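Local coordinates for protein AmbC (Sorangium cellulosum, PDB 5O15) that catalyses, through its bifunctional dehydratase-cyclase domain, both dehydration and heterocycle-forming cyclisation of a polyketide intermediate in ambruticin biosynthesis, at residues 146-151 with 254-259; 155-160 with 184-189; 178-183 with 192-197; 60-65 with 213-218. One frame throughout, in Å; residues are numbered along the deposited sequence. Where two conformers were deposited one is given.

Contact 1: 146-151 with 254-259; sequences AWAAGA and ALRARV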
loop_
_atom_site.group_PDB
_atom_site.type_symbol
_atom_site.label_atom_id
_atom_site.label_comp_id
_atom_site.label_asym_id
_atom_site.label_seq_id
_atom_site.Cartn_x
_atom_site.Cartn_y
_atom_site.Cartn_z
ATOM N N ALA A 146 22.365 -0.337 -1.736
ATOM C CA ALA A 146 23.507 0.494 -2.100
ATOM C C ALA A 146 23.096 1.697 -2.950
ATOM O O ALA A 146 23.755 2.742 -2.915
ATOM C CB ALA A 146 24.556 -0.344 -2.824
ATOM N N TRP A 147 21.990 1.575 -3.684
ATOM C CA TRP A 147 21.483 2.679 -4.488
ATOM C C TRP A 147 21.055 3.873 -3.643
ATOM O O TRP A 147 20.961 4.977 -4.179
ATOM C CB TRP A 147 20.286 2.223 -5.357
ATOM C CG TRP A 147 19.184 1.531 -4.583
ATOM C CD1 TRP A 147 19.032 0.183 -4.392
ATOM C CD2 TRP A 147 18.124 2.161 -3.858
ATOM N NE1 TRP A 147 17.953 -0.050 -3.586
ATOM C CE2 TRP A 147 17.384 1.149 -3.244
ATOM C CE3 TRP A 147 17.724 3.488 -3.671
ATOM C CZ2 TRP A 147 16.274 1.414 -2.447
ATOM C CZ3 TRP A 147 16.616 3.740 -2.889
ATOM C CH2 TRP A 147 15.920 2.724 -2.276
ATOM N N ALA A 148 20.782 3.681 -2.353
ATOM C CA ALA A 148 20.371 4.754 -1.454
ATOM C C ALA A 148 21.562 5.438 -0.799
ATOM O O ALA A 148 21.388 6.484 -0.181
ATOM C CB ALA A 148 19.441 4.171 -0.375
ATOM N N ALA A 149 22.749 4.869 -0.917
ATOM C CA ALA A 149 23.972 5.380 -0.312
ATOM C C ALA A 149 24.761 6.193 -1.326
ATOM O O ALA A 149 24.664 5.968 -2.533
ATOM C CB ALA A 149 24.829 4.188 0.157
ATOM N N GLY A 150 25.589 7.120 -0.821
ATOM C CA GLY A 150 26.455 7.878 -1.705
ATOM C C GLY A 150 25.680 8.918 -2.476
ATOM O O GLY A 150 24.818 9.598 -1.936
ATOM N N ALA A 151 25.999 9.043 -3.753
ATOM C CA ALA A 151 25.377 10.057 -4.580
ATOM C C ALA A 151 23.875 9.858 -4.607
ATOM O O ALA A 151 23.387 8.740 -4.805
ATOM C CB ALA A 151 25.909 9.972 -6.006
ATOM N N ALA A 254 9.772 8.192 6.949
ATOM C CA ALA A 254 10.336 8.798 5.756
ATOM C C ALA A 254 11.388 7.825 5.255
ATOM O O ALA A 254 12.033 7.151 6.053
ATOM C CB ALA A 254 10.926 10.181 6.068
ATOM N N LEU A 255 11.576 7.777 3.934
ATOM C CA LEU A 255 12.320 6.712 3.264
ATOM C C LEU A 255 12.862 7.233 1.961
ATOM O O LEU A 255 12.321 8.183 1.398
ATOM C CB LEU A 255 11.401 5.508 2.902
ATOM C CG LEU A 255 10.727 4.843 4.063
ATOM C CD1 LEU A 255 9.598 3.922 3.603
ATOM C CD2 LEU A 255 11.735 3.962 4.809
ATOM N N ARG A 256 13.864 6.527 1.443
ATOM C CA ARG A 256 14.192 6.577 0.030
ATOM C C ARG A 256 13.622 5.348 -0.656
ATOM O O ARG A 256 13.538 4.275 -0.061
ATOM C CB ARG A 256 15.684 6.696 -0.225
ATOM C CG ARG A 256 16.189 8.080 0.074
ATOM C CD ARG A 256 17.652 8.240 -0.186
ATOM N NE ARG A 256 18.036 9.631 0.041
ATOM C CZ ARG A 256 19.276 10.059 0.199
ATOM N NH1 ARG A 256 20.292 9.222 0.126
ATOM N NH2 ARG A 256 19.523 11.353 0.419
ATOM N N ALA A 257 13.202 5.523 -1.909
ATOM C CA ALA A 257 12.547 4.486 -2.673
ATOM C C ALA A 257 13.215 4.347 -4.026
ATOM O O ALA A 257 13.632 5.329 -4.656
ATOM C CB ALA A 257 11.080 4.845 -2.898
ATOM N N ARG A 258 13.229 3.099 -4.490
ATOM C CA ARG A 258 13.576 2.714 -5.844
ATOM C C ARG A 258 12.395 1.927 -6.394
ATOM O O ARG A 258 12.039 0.871 -5.851
ATOM C CB ARG A 258 14.841 1.864 -5.885
ATOM C CG ARG A 258 15.233 1.421 -7.264
ATOM C CD ARG A 258 16.452 0.525 -7.228
ATOM N NE ARG A 258 16.858 0.132 -8.576
ATOM C CZ ARG A 258 16.489 -0.994 -9.187
ATOM N NH1 ARG A 258 15.716 -1.886 -8.580
ATOM N NH2 ARG A 258 16.926 -1.240 -10.415
ATOM N N VAL A 259 11.777 2.430 -7.447
ATOM C CA VAL A 259 10.619 1.814 -8.077
ATOM C C VAL A 259 11.051 1.473 -9.494
ATOM O O VAL A 259 11.273 2.361 -10.320
ATOM C CB VAL A 259 9.412 2.756 -8.062
ATOM C CG1 VAL A 259 8.219 2.072 -8.706
ATOM C CG2 VAL A 259 9.066 3.192 -6.679
HETATM O O HOH W 1 23.240 9.245 0.250
#

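Contact 2: 155-160 with 184-189; sequences AGAEPV and WRVGRS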
loop_
_atom_site.group_PDB
_atom_site.type_symbol
_atom_site.label_atom_id
_atom_site.label_comp_id
_atom_site.label_asym_id
_atom_site.label_seq_id
_atom_site.Cartn_x
_atom_site.Cartn_y
_atom_site.Cartn_z
ATOM N N ALA A 155 23.866 8.693 -10.175
ATOM C CA ALA A 155 24.422 9.391 -11.329
ATOM C C ALA A 155 23.584 9.155 -12.583
ATOM O O ALA A 155 23.065 8.062 -12.817
ATOM C CB ALA A 155 25.872 8.951 -11.575
ATOM N N GLY A 156 23.484 10.191 -13.412
ATOM C CA GLY A 156 22.756 10.110 -14.656
ATOM C C GLY A 156 21.267 10.300 -14.527
ATOM O O GLY A 156 20.545 10.114 -15.511
ATOM N N ALA A 157 20.774 10.640 -13.343
ATOM C CA ALA A 157 19.347 10.743 -13.138
ATOM C C ALA A 157 18.789 12.015 -13.758
ATOM O O ALA A 157 19.448 13.053 -13.813
ATOM C CB ALA A 157 19.075 10.729 -11.641
ATOM N N GLU A 158 17.577 11.915 -14.264
ATOM C CA GLU A 158 16.859 13.084 -14.721
ATOM C C GLU A 158 15.755 13.406 -13.729
ATOM O O GLU A 158 15.107 12.486 -13.223
ATOM C CB GLU A 158 16.228 12.825 -16.093
ATOM C CG GLU A 158 17.208 12.936 -17.236
ATOM C CD GLU A 158 17.632 14.379 -17.479
ATOM O OE1 GLU A 158 16.855 15.293 -17.127
ATOM O OE2 GLU A 158 18.735 14.611 -18.016
ATOM N N PRO A 159 15.530 14.664 -13.392
ATOM C CA PRO A 159 14.484 14.991 -12.419
ATOM C C PRO A 159 13.094 14.644 -12.921
ATOM O O PRO A 159 12.787 14.796 -14.108
ATOM C CB PRO A 159 14.634 16.502 -12.223
ATOM C CG PRO A 159 15.912 16.824 -12.757
ATOM C CD PRO A 159 16.278 15.861 -13.805
ATOM N N VAL A 160 12.252 14.224 -11.987
ATOM C CA VAL A 160 10.815 14.151 -12.169
ATOM C C VAL A 160 10.237 15.290 -11.342
ATOM O O VAL A 160 10.446 15.342 -10.126
ATOM C CB VAL A 160 10.276 12.796 -11.701
ATOM C CG1 VAL A 160 8.762 12.780 -11.771
ATOM C CG2 VAL A 160 10.864 11.663 -12.541
ATOM N N TRP A 184 13.423 11.324 -9.284
ATOM C CA TRP A 184 14.261 11.321 -10.467
ATOM C C TRP A 184 14.115 9.970 -11.143
ATOM O O TRP A 184 13.635 9.001 -10.543
ATOM C CB TRP A 184 15.732 11.477 -10.109
ATOM C CG TRP A 184 16.078 12.686 -9.310
ATOM C CD1 TRP A 184 16.583 13.846 -9.799
ATOM C CD2 TRP A 184 15.967 12.862 -7.886
ATOM N NE1 TRP A 184 16.813 14.736 -8.770
ATOM C CE2 TRP A 184 16.424 14.158 -7.590
ATOM C CE3 TRP A 184 15.537 12.037 -6.837
ATOM C CZ2 TRP A 184 16.482 14.654 -6.290
ATOM C CZ3 TRP A 184 15.591 12.533 -5.532
ATOM C CH2 TRP A 184 16.063 13.839 -5.277
ATOM N N ARG A 185 14.590 9.868 -12.372
ATOM C CA ARG A 185 14.586 8.608 -13.075
ATOM C C ARG A 185 15.912 8.338 -13.752
ATOM O O ARG A 185 16.574 9.248 -14.251
ATOM C CB ARG A 185 13.449 8.535 -14.045
ATOM C CG ARG A 185 13.540 9.341 -15.267
ATOM C CD ARG A 185 12.210 9.188 -16.015
ATOM N NE ARG A 185 11.884 7.772 -16.169
ATOM C CZ ARG A 185 10.660 7.243 -16.159
ATOM N NH1 ARG A 185 9.573 8.001 -16.003
ATOM N NH2 ARG A 185 10.528 5.929 -16.298
ATOM N N VAL A 186 16.303 7.071 -13.712
ATOM C CA VAL A 186 17.382 6.532 -14.535
ATOM C C VAL A 186 16.729 5.401 -15.310
ATOM O O VAL A 186 16.498 4.312 -14.756
ATOM C CB VAL A 186 18.571 6.020 -13.713
ATOM C CG1 VAL A 186 19.704 5.601 -14.633
ATOM C CG2 VAL A 186 19.053 7.065 -12.727
ATOM N N GLY A 187 16.362 5.660 -16.560
ATOM C CA GLY A 187 15.742 4.608 -17.351
ATOM C C GLY A 187 14.444 4.161 -16.696
ATOM O O GLY A 187 13.570 4.978 -16.381
ATOM N N ARG A 188 14.307 2.846 -16.460
ATOM C CA ARG A 188 13.111 2.251 -15.865
ATOM C C ARG A 188 13.042 2.407 -14.360
ATOM O O ARG A 188 12.066 1.951 -13.760
ATOM C CB ARG A 188 13.050 0.740 -16.163
ATOM C CG ARG A 188 13.031 0.383 -17.636
ATOM C CD ARG A 188 12.802 -1.113 -17.871
ATOM N NE ARG A 188 13.887 -1.940 -17.333
ATOM C CZ ARG A 188 13.786 -2.767 -16.292
ATOM N NH1 ARG A 188 12.634 -2.923 -15.651
ATOM N NH2 ARG A 188 14.847 -3.463 -15.903
ATOM N N SER A 189 14.062 2.956 -13.719
ATOM C CA SER A 189 14.074 3.099 -12.272
ATOM C C SER A 189 13.724 4.519 -11.865
ATOM O O SER A 189 14.356 5.478 -12.322
ATOM C CB SER A 189 15.451 2.749 -11.721
ATOM O OG SER A 189 15.698 1.371 -11.924
#

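Contact 3: 178-183 with 192-197; sequences RGVTAA and ADLALP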
loop_
_atom_site.group_PDB
_atom_site.type_symbol
_atom_site.label_atom_id
_atom_site.label_comp_id
_atom_site.label_asym_id
_atom_site.label_seq_id
_atom_site.Cartn_x
_atom_site.Cartn_y
_atom_site.Cartn_z
ATOM N N ARG A 178 0.181 13.366 -0.291
ATOM C CA ARG A 178 1.207 14.099 -1.037
ATOM C C ARG A 178 2.520 13.835 -0.314
ATOM O O ARG A 178 2.995 14.681 0.446
ATOM C CB ARG A 178 0.884 15.598 -1.139
ATOM C CG ARG A 178 -0.134 15.902 -2.220
ATOM C CD ARG A 178 -0.320 17.420 -2.485
ATOM N NE ARG A 178 -1.275 17.951 -1.546
ATOM C CZ ARG A 178 -2.595 17.825 -1.660
ATOM N NH1 ARG A 178 -3.109 17.152 -2.676
ATOM N NH2 ARG A 178 -3.407 18.350 -0.741
ATOM N N GLY A 179 3.076 12.633 -0.510
ATOM C CA GLY A 179 4.190 12.186 0.289
ATOM C C GLY A 179 5.497 12.071 -0.445
ATOM O O GLY A 179 6.413 11.419 0.074
ATOM N N VAL A 180 5.625 12.653 -1.623
ATOM C CA VAL A 180 6.848 12.580 -2.411
ATOM C C VAL A 180 7.519 13.946 -2.373
ATOM O O VAL A 180 6.979 14.933 -2.891
ATOM C CB VAL A 180 6.575 12.183 -3.863
ATOM C CG1 VAL A 180 7.897 11.975 -4.605
ATOM C CG2 VAL A 180 5.767 10.914 -3.933
ATOM N N THR A 181 8.689 14.037 -1.776
ATOM C CA THR A 181 9.322 15.343 -1.726
ATOM C C THR A 181 10.233 15.587 -2.914
ATOM O O THR A 181 10.486 16.758 -3.238
ATOM C CB THR A 181 10.096 15.521 -0.426
ATOM O OG1 THR A 181 11.176 14.605 -0.417
ATOM C CG2 THR A 181 9.255 15.258 0.766
ATOM N N ALA A 182 10.737 14.560 -3.587
ATOM C CA ALA A 182 11.587 14.729 -4.763
ATOM C C ALA A 182 11.676 13.383 -5.463
ATOM O O ALA A 182 11.559 12.343 -4.813
ATOM C CB ALA A 182 12.991 15.181 -4.366
ATOM N N ALA A 183 11.875 13.383 -6.771
ATOM C CA ALA A 183 11.997 12.140 -7.522
ATOM C C ALA A 183 12.829 12.389 -8.779
ATOM O O ALA A 183 12.892 13.507 -9.306
ATOM C CB ALA A 183 10.616 11.577 -7.876
ATOM N N ALA A 192 13.171 8.132 -5.348
ATOM C CA ALA A 192 12.390 9.182 -4.708
ATOM C C ALA A 192 12.687 9.286 -3.230
ATOM O O ALA A 192 12.997 8.292 -2.565
ATOM C CB ALA A 192 10.891 8.968 -4.942
ATOM N N ASP A 193 12.551 10.518 -2.714
ATOM C CA ASP A 193 12.476 10.791 -1.287
ATOM C C ASP A 193 11.008 10.856 -0.896
ATOM O O ASP A 193 10.257 11.671 -1.450
ATOM C CB ASP A 193 13.168 12.113 -0.964
ATOM C CG ASP A 193 14.651 12.040 -1.148
ATOM O OD1 ASP A 193 15.302 11.186 -0.523
ATOM O OD2 ASP A 193 15.234 12.863 -1.864
ATOM N N LEU A 194 10.617 10.018 0.070
ATOM C CA LEU A 194 9.246 9.900 0.549
ATOM C C LEU A 194 9.189 10.366 1.996
ATOM O O LEU A 194 10.061 10.035 2.795
ATOM C CB LEU A 194 8.770 8.452 0.490
ATOM C CG LEU A 194 8.961 7.714 -0.835
ATOM C CD1 LEU A 194 8.369 6.309 -0.728
ATOM C CD2 LEU A 194 8.367 8.445 -2.026
ATOM N N ALA A 195 8.155 11.114 2.353
ATOM C CA ALA A 195 8.025 11.547 3.738
ATOM C C ALA A 195 6.572 11.807 4.046
ATOM O O ALA A 195 5.884 12.449 3.251
ATOM C CB ALA A 195 8.817 12.835 4.009
ATOM N N LEU A 196 6.118 11.283 5.179
ATOM C CA LEU A 196 4.783 11.586 5.653
ATOM C C LEU A 196 4.691 13.072 6.015
ATOM O O LEU A 196 5.616 13.642 6.626
ATOM C CB LEU A 196 4.457 10.763 6.895
ATOM C CG LEU A 196 4.258 9.234 6.726
ATOM C CD1 LEU A 196 4.142 8.546 8.059
ATOM C CD2 LEU A 196 3.024 8.933 5.973
ATOM N N PRO A 197 3.600 13.736 5.653
ATOM C CA PRO A 197 3.403 15.132 6.049
ATOM C C PRO A 197 3.261 15.289 7.555
ATOM O O PRO A 197 2.972 14.339 8.298
ATOM C CB PRO A 197 2.100 15.525 5.340
ATOM C CG PRO A 197 1.906 14.500 4.289
ATOM C CD PRO A 197 2.559 13.261 4.730
#

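Contact 4: 60-65 with 213-218; sequences PGTAFV and LLDAAL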
loop_
_atom_site.group_PDB
_atom_site.type_symbol
_atom_site.label_atom_id
_atom_site.label_comp_id
_atom_site.label_asym_id
_atom_site.label_seq_id
_atom_site.Cartn_x
_atom_site.Cartn_y
_atom_site.Cartn_z
ATOM N N PRO A 60 -6.820 3.418 1.046
ATOM C CA PRO A 60 -5.765 3.030 0.096
ATOM C C PRO A 60 -5.510 1.534 0.128
ATOM O O PRO A 60 -5.489 0.923 1.193
ATOM C CB PRO A 60 -4.535 3.803 0.581
ATOM C CG PRO A 60 -4.801 4.067 2.001
ATOM C CD PRO A 60 -6.292 4.271 2.114
ATOM N N GLY A 61 -5.273 0.938 -1.044
ATOM C CA GLY A 61 -4.934 -0.477 -1.093
ATOM C C GLY A 61 -3.683 -0.848 -0.310
ATOM O O GLY A 61 -3.544 -1.995 0.148
ATOM N N THR A 62 -2.773 0.131 -0.118
ATOM C CA THR A 62 -1.623 -0.119 0.745
ATOM C C THR A 62 -2.025 -0.388 2.185
ATOM O O THR A 62 -1.235 -0.971 2.935
ATOM C CB THR A 62 -0.658 1.061 0.710
ATOM O OG1 THR A 62 -1.390 2.228 1.071
ATOM C CG2 THR A 62 -0.017 1.247 -0.658
ATOM N N ALA A 63 -3.229 0.007 2.589
ATOM C CA ALA A 63 -3.699 -0.373 3.914
ATOM C C ALA A 63 -3.997 -1.874 4.005
ATOM O O ALA A 63 -3.807 -2.479 5.069
ATOM C CB ALA A 63 -4.954 0.390 4.290
ATOM N N PHE A 64 -4.428 -2.504 2.905
ATOM C CA PHE A 64 -4.617 -3.956 2.908
ATOM C C PHE A 64 -3.272 -4.647 2.984
ATOM O O PHE A 64 -3.140 -5.667 3.654
ATOM C CB PHE A 64 -5.397 -4.408 1.671
ATOM C CG PHE A 64 -6.730 -3.781 1.529
ATOM C CD1 PHE A 64 -7.638 -3.747 2.568
ATOM C CD2 PHE A 64 -7.075 -3.177 0.335
ATOM C CE1 PHE A 64 -8.896 -3.136 2.376
ATOM C CE2 PHE A 64 -8.302 -2.597 0.147
ATOM C CZ PHE A 64 -9.179 -2.519 1.166
ATOM N N VAL A 65 -2.245 -4.077 2.344
ATOM C CA VAL A 65 -0.897 -4.599 2.486
ATOM C C VAL A 65 -0.443 -4.534 3.937
ATOM O O VAL A 65 0.109 -5.498 4.478
ATOM C CB VAL A 65 0.062 -3.887 1.524
ATOM C CG1 VAL A 65 1.469 -4.365 1.729
ATOM C CG2 VAL A 65 -0.371 -4.090 0.074
ATOM N N LEU A 213 2.726 6.127 3.529
ATOM C CA LEU A 213 4.123 6.129 3.143
ATOM C C LEU A 213 4.379 5.135 2.015
ATOM O O LEU A 213 5.023 5.474 1.018
ATOM C CB LEU A 213 4.983 5.884 4.384
ATOM C CG LEU A 213 6.483 5.964 4.211
ATOM C CD1 LEU A 213 6.926 7.334 3.683
ATOM C CD2 LEU A 213 7.135 5.694 5.512
ATOM N N LEU A 214 3.807 3.914 2.103
ATOM C CA LEU A 214 3.912 3.028 0.956
ATOM C C LEU A 214 3.177 3.622 -0.252
ATOM O O LEU A 214 3.665 3.529 -1.382
ATOM C CB LEU A 214 3.400 1.633 1.311
ATOM C CG LEU A 214 3.482 0.624 0.160
ATOM C CD1 LEU A 214 4.934 0.440 -0.307
ATOM C CD2 LEU A 214 2.897 -0.749 0.585
ATOM N N ASP A 215 2.039 4.277 -0.029
ATOM C CA ASP A 215 1.337 4.895 -1.148
ATOM C C ASP A 215 2.171 5.981 -1.829
ATOM O O ASP A 215 2.043 6.195 -3.040
ATOM C CB ASP A 215 0.003 5.470 -0.703
ATOM C CG ASP A 215 -0.848 5.865 -1.873
ATOM O OD1 ASP A 215 -1.440 4.966 -2.503
ATOM O OD2 ASP A 215 -0.935 7.070 -2.186
ATOM N N ALA A 216 3.065 6.630 -1.086
ATOM C CA ALA A 216 3.927 7.643 -1.693
ATOM C C ALA A 216 4.844 7.050 -2.749
ATOM O O ALA A 216 5.192 7.733 -3.717
ATOM C CB ALA A 216 4.688 8.392 -0.598
ATOM N N ALA A 217 5.264 5.786 -2.593
ATOM C CA ALA A 217 6.024 5.164 -3.663
ATOM C C ALA A 217 5.194 5.051 -4.936
ATOM O O ALA A 217 5.706 5.254 -6.051
ATOM C CB ALA A 217 6.544 3.808 -3.228
ATOM N N LEU A 218 3.904 4.723 -4.784
ATOM C CA LEU A 218 2.991 4.697 -5.922
ATOM C C LEU A 218 2.796 6.089 -6.515
ATOM O O LEU A 218 2.743 6.239 -7.740
ATOM C CB LEU A 218 1.638 4.113 -5.509
ATOM C CG LEU A 218 1.664 2.742 -4.834
ATOM C CD1 LEU A 218 0.237 2.311 -4.560
ATOM C CD2 LEU A 218 2.428 1.758 -5.684
HETATM O O HOH W 2 -2.773 2.444 -2.196
#

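Contact 1: 146-151 with 254-259
Trp147 lays one face of its indole over the side chain of Arg258, and this is the tightly packed half of the contact. CB of Arg258 stands 3.6 Å from the centroid of the six-membered ring, almost straight above it, in a CH-pi contact. Farther out on the extended chain, CD of Arg258 passes 3.8 Å from CD1 of Trp147. The guanidinium, turned 41° from the ring plane, is far enough off for at most a weak cation-pi attraction; its charge is met instead by Glu275 and Glu260. Glu275 also accepts from NE1 of Trp147, tying the indole and the arginine to one carboxylate. The outer corner of the ring reaches the strand backbone, with CH2 of Trp147 3.5 Å from N of Arg258. CB of Ala148 lies on the opposite face, near the rim, where a methyl is enough to back the ring. A large, flat side chain with a single N-H suits this place.

Toward solvent the contact becomes polar and looser. Arg256 stretches out until NH1 donates to O of Ala148 at 3.0 Å, in the guanidinium plane but bent to 135° at the hydrogen. Water 1 accepts from the same NH1 and donates to O of Gly150, a glycine favoured there by its positive phi, while NE of Arg256 pairs with Asp193. The arginine's length suits it to reach the loop carbonyl, and its guanidinium also meets Trp152 in a cation-pi contact. In this double hotdog fold, the loop leading from strand 129-137 to strand 158-160 is thus laid across the arginine-bearing face of strand 254-261.

Contact 2: 155-160 with 184-189
Glu158 and Arg185 face each other as an antiparallel hydrogen-bonded pair. N of Glu158 donates to O of Arg185 at 2.8 Å in a nearly straight bond (170°), and N of Arg185 donates back to O of Glu158. Next along, Pro159 and Trp184 form a non-hydrogen-bonded pair, with CA of Pro159 3.5 Å from CD1 of Trp184. Proline suits this outermost strand, since it presents no N-H at the position it fills. CB of Ala157 touches both CB of Trp184 and CG2 of Val186, each at 3.8 Å; its methyl suits a close strand-to-strand approach. Just before it, Gly156 has backbone angles that would jam a CB against the preceding carbonyl oxygen.

Behind this first shell, the side chain of Arg185 leaves Glu158 and turns along its own strand. The bend at chi3 (-51°) directs NE back toward the hairpin turn, where NE and NH2 of Arg185 grip O of Gly187 side-on, NH2 at 3.2 Å, with that oxygen in the guanidinium plane. Gly187 suits the type II' turn from Val186 to Ser189 through its positive phi. A leucine in place of Arg185 would probably leave the Gly187 carbonyl without these two donors and the turn held less firmly.

Farther out, Trp184 meets the ring of Trp152 at about 80° and rests on Pro153 and Asp193. Through the Glu158/Arg185 bonds and a backbone bond of Val160 with Ala183, strand 158-160 is added to the outside of the hairpin 180-186/189-195, which strand 254-261 borders on its other side, while helix 211-225 packs against the hairpin farther along.

Contact 3: 178-183 with 192-197
Val180 pairs with Leu194, Ala182 with Asp193 and Ala183 with Ala192, so the register slips by one at Thr181 and the hairpin carries a beta bulge where its first strand turns a corner. Three backbone hydrogen bonds hold the ladder: N of Ala195 donates to O of Gly179, N of Thr181 to O of Asp193, and N of Asp193 to O of Ala182, all at 2.9 to 3.0 Å. CA-H...O contacts support them: CA of Leu194 approaches O of Gly179 to 3.2 Å, on the same oxygen that takes the N-H of Ala195. Glycine at 179 lets the strands come close, its CA making a CA-H...O contact with O of Ala195; a CB there would lie close to that oxygen.

Apolar contacts occupy the face of Val180, Ala183, Ala192 and Leu194. The side chains of Val180 and Leu194 lie side by side, pointing the same way, with CG2 of Val180 4.1 Å from CD2 of Leu194. CB of Ala183 meets CB of Ala192 at 3.9 Å, a pairing close enough that small residues fit best. Helix 211-225 lies against this face, Leu213 touching Leu194 and Ala220 touching Ala192.

The other face carries Ala182 and Asp193, and Thr181 stands beside them at the bulge. Thr181 crosses Asp193 at about a right angle, with OG1 of Thr181 3.2 Å from CB of Asp193. The carboxylate of Asp193 is taken up by Arg256 through OD1 and by NE1 of Trp152 through OD2.

Val180, Ala192 and Leu194 thus meet helix 211-225, whereas Asp193 on the other face, partly exposed, has both carboxylate oxygens paired, which would probably favour its negative form.

Contact 4: 60-65 with 213-218
The central helices of the two halves of the double hotdog meet where Thr62, near the start of helix 61-75, packs on Leu214 and Asp215 of helix 211-225. Their short segments cross at 127° with axes 9.4 Å apart, deep in the chain. CG2 of Thr62 does most of the touching: it lies 3.6 Å from CG of Leu214 and 4.1 Å from CD1 of Leu218, a methyl that touches both leucines. One turn on, CG1 of Val65 meets CD2 of Leu214 at 4.1 Å, the two side chains crossing at about a right angle. Threonine suits its place because its other branch is polar: OG1, set between the backbone N and carbonyl carbon (chi1 56°), is hydrogen-bonded to O of Pro211. An alanine at Thr62 would probably open a gap beside Leu214 and Leu218 and leave the Pro211 carbonyl without its hydroxyl mate.

Asp215 and Gln219 fit the DxxxQ/H pattern of polyketide synthase dehydratases, in which the aspartate works with a histidine of the other hotdog; His51, which touches Pro60, is consistent with that partner. OD2 of Asp215 is bonded to NE2 of Gln219, so this neighbour helps fix the carboxylate. The remaining oxygen faces helix 61-75 through water 2, which donates to OD1 of Asp215 at 2.9 Å and accepts from N of Thr62 at 3.1 Å.

How the contacts relate
Contacts 1, 2 and 3 lie in the second hotdog and follow one another through neighbouring strands. Contacts 2 and 3 share strand 180-186, and N of Val160 lies 2.8 Å from O of Ala183. Contacts 1 and 3 meet where N of Leu194 is 2.8 Å from O of Leu255, a probable hydrogen bond. The centre of contact 4 lies about 2 Å from that of the chain, and this contact joins the two hotdogs at what is probably the active site. Contact 3 borders it through Leu194, whose CD1 is 3.7 Å from N of Ala217. Contact 2 is the most remote, its nearest atoms about 10 Å from contact 4 and its centre about 22 Å away.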